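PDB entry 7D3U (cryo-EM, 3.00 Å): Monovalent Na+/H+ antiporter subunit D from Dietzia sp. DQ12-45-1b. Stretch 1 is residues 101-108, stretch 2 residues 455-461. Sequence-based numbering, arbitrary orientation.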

# COMPACT_ATOMS: atom_id res chain seq x y z
N ALA A 101 -5.69 17.57 -12.70
CA ALA A 101 -5.75 17.97 -11.30
C ALA A 101 -4.81 19.14 -11.02
O ALA A 101 -5.19 20.11 -10.36
N GLY A 102 -3.58 19.06 -11.51
CA GLY A 102 -2.58 20.06 -11.19
C GLY A 102 -1.20 19.47 -11.06
O GLY A 102 -0.20 20.19 -11.13
N GLU A 103 -1.12 18.16 -10.88
CA GLU A 103 0.15 17.46 -10.96
C GLU A 103 0.50 17.28 -12.44
O GLU A 103 -0.14 17.86 -13.32
N ALA A 104 1.56 16.52 -12.72
CA ALA A 104 2.07 16.25 -14.06
C ALA A 104 2.63 17.49 -14.72
O ALA A 104 3.18 17.40 -15.82
N TYR A 105 2.50 18.66 -14.09
CA TYR A 105 3.23 19.85 -14.48
C TYR A 105 4.38 20.16 -13.54
O TYR A 105 5.28 20.91 -13.92
N LYS A 106 4.37 19.59 -12.34
CA LYS A 106 5.51 19.68 -11.45
C LYS A 106 6.70 18.96 -12.08
O LYS A 106 6.57 18.16 -13.00
N ARG A 107 7.89 19.26 -11.56
CA ARG A 107 9.10 18.67 -12.10
C ARG A 107 9.12 17.17 -11.86
O ARG A 107 8.70 16.68 -10.80
N PHE A 108 9.59 16.43 -12.86
CA PHE A 108 9.89 15.00 -12.75
C PHE A 108 8.65 14.17 -12.45
O PHE A 108 8.75 13.08 -11.89
N GLY A 455 9.04 25.54 -3.32
CA GLY A 455 8.04 24.89 -4.15
C GLY A 455 8.63 24.11 -5.30
O GLY A 455 9.69 24.47 -5.82
N ILE A 456 7.95 23.05 -5.71
CA ILE A 456 8.42 22.27 -6.86
C ILE A 456 8.16 23.07 -8.13
O ILE A 456 7.04 23.55 -8.33
N PRO A 457 9.15 23.24 -9.01
CA PRO A 457 8.97 24.09 -10.19
C PRO A 457 7.85 23.58 -11.08
O PRO A 457 7.89 22.45 -11.57
N ASP A 458 6.85 24.42 -11.28
CA ASP A 458 5.71 24.06 -12.11
C ASP A 458 6.06 24.21 -13.59
O ASP A 458 6.86 25.06 -13.98
N GLY A 459 5.45 23.36 -14.41
CA GLY A 459 5.72 23.37 -15.83
C GLY A 459 4.97 24.47 -16.56
O GLY A 459 5.49 25.06 -17.51
N ARG A 460 3.74 24.74 -16.13
CA ARG A 460 2.94 25.82 -16.70
C ARG A 460 3.17 27.13 -15.96
O ARG A 460 2.23 27.81 -15.56
N ASP A 461 4.44 27.48 -15.78
CA ASP A 461 4.81 28.71 -15.10
C ASP A 461 5.60 29.68 -15.96
O ASP A 461 5.68 30.86 -15.62

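Two stretches of one chain meet, burying 463 Å² in total. Y105, R107, I456 and R460 direct their CA-to-CB bonds toward the opposing stretch. Y105 (chi1 -64°, m; chi2 -77°) offers one ring face to R460, whose chi1 is p (51°) and whose chi2 and chi3 are both t. This extended arm lays the guanidinium flat on the ring, centres 4.6 Å apart and planes at 21°, while R460 CD sits 4.0 Å from the Y105 ring centroid, 11° off the ring normal, as a CH-pi contact. The arm continues to G102, where R460 NH2 is 3.3 Å from G102 CA; G102, with phi 144°, follows a helix and has a backbone that by itself calls for glycine.

K106 starts with CA-to-CB pointing away, but m, m and t for chi1 to chi3, with chi4 at -92°, carry its end back to D458. There NZ forms a salt bridge with D458 OD2, very short at 2.4 Å; K106 NZ also makes a weak 3.4 Å hydrogen bond to G102 O. D458 has chi1 t (-156°), which brings its carboxylate to this lysine although its CB points sideways. Its other oxygen, D458 OD1, accepts a 3.1 Å hydrogen bond from R460 N and lies 3.1 Å from Y105 CB, so the one carboxylate links both segments.

Farther along, I456 (m, t) rests its CG2 3.8 Å from K106 CB and 4.1 Å from R107 CB. R107, m at chi1 through chi3, packs its aliphatic part on proline, with R107 CG 3.6 Å from P457 CB. G459 N donates a weak 2.5 Å hydrogen bond to Y105 O; a CB on G459 would clash with that oxygen at 2.7 Å.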

# COMPACT_ATOMS: atom_id res chain seq x y z
CB ALA A 101 -5.42 16.79 -10.40
CB GLU A 103 0.08 16.13 -10.22
CG GLU A 103 -0.13 16.26 -8.72
CD GLU A 103 -1.57 16.05 -8.31
OE1 GLU A 103 -2.35 15.55 -9.14
OE2 GLU A 103 -1.92 16.39 -7.17
CB ALA A 104 1.02 15.61 -14.98
CB TYR A 105 2.28 21.06 -14.54
CG TYR A 105 1.19 20.94 -15.57
CD1 TYR A 105 1.46 21.15 -16.91
CD2 TYR A 105 -0.11 20.61 -15.20
CE1 TYR A 105 0.46 21.04 -17.86
CE2 TYR A 105 -1.11 20.50 -16.15
CZ TYR A 105 -0.82 20.72 -17.47
OH TYR A 105 -1.81 20.61 -18.42
CB LYS A 106 5.18 19.08 -10.09
CG LYS A 106 3.91 19.62 -9.47
CD LYS A 106 4.07 21.07 -9.06
CE LYS A 106 2.73 21.70 -8.71
NZ LYS A 106 2.11 22.35 -9.89
CB ARG A 107 10.33 19.32 -11.47
CG ARG A 107 10.70 20.65 -12.09
CD ARG A 107 11.35 20.45 -13.44
NE ARG A 107 12.78 20.19 -13.32
CZ ARG A 107 13.73 21.11 -13.50
NH1 ARG A 107 13.39 22.35 -13.83
NH2 ARG A 107 15.00 20.78 -13.36
CB PHE A 108 10.96 14.74 -11.68
CG PHE A 108 12.17 15.61 -11.81
CD1 PHE A 108 12.69 15.93 -13.05
CD2 PHE A 108 12.79 16.11 -10.68
CE1 PHE A 108 13.80 16.73 -13.17
CE2 PHE A 108 13.91 16.91 -10.80
CZ PHE A 108 14.41 17.22 -12.04
CB ILE A 456 7.73 20.91 -6.90
CG1 ILE A 456 7.92 20.18 -5.58
CG2 ILE A 456 8.26 20.07 -8.04
CD1 ILE A 456 7.22 18.85 -5.50
CB PRO A 457 10.33 24.03 -10.88
CG PRO A 457 11.29 23.68 -9.80
CD PRO A 457 10.54 22.76 -8.89
CB ASP A 458 4.51 24.94 -11.77
CG ASP A 458 3.19 24.29 -12.13
OD1 ASP A 458 3.07 23.80 -13.27
OD2 ASP A 458 2.29 24.25 -11.27
CB ARG A 460 1.47 25.43 -16.69
CG ARG A 460 0.98 24.96 -15.33
CD ARG A 460 -0.48 24.57 -15.33
NE ARG A 460 -0.84 23.93 -14.08
CZ ARG A 460 -2.09 23.65 -13.71
NH1 ARG A 460 -3.10 23.96 -14.51
NH2 ARG A 460 -2.33 23.07 -12.55
CB ASP A 461 5.63 28.41 -13.83
CG ASP A 461 4.79 28.47 -12.57
OD1 ASP A 461 3.60 28.79 -12.67
OD2 ASP A 461 5.34 28.18 -11.49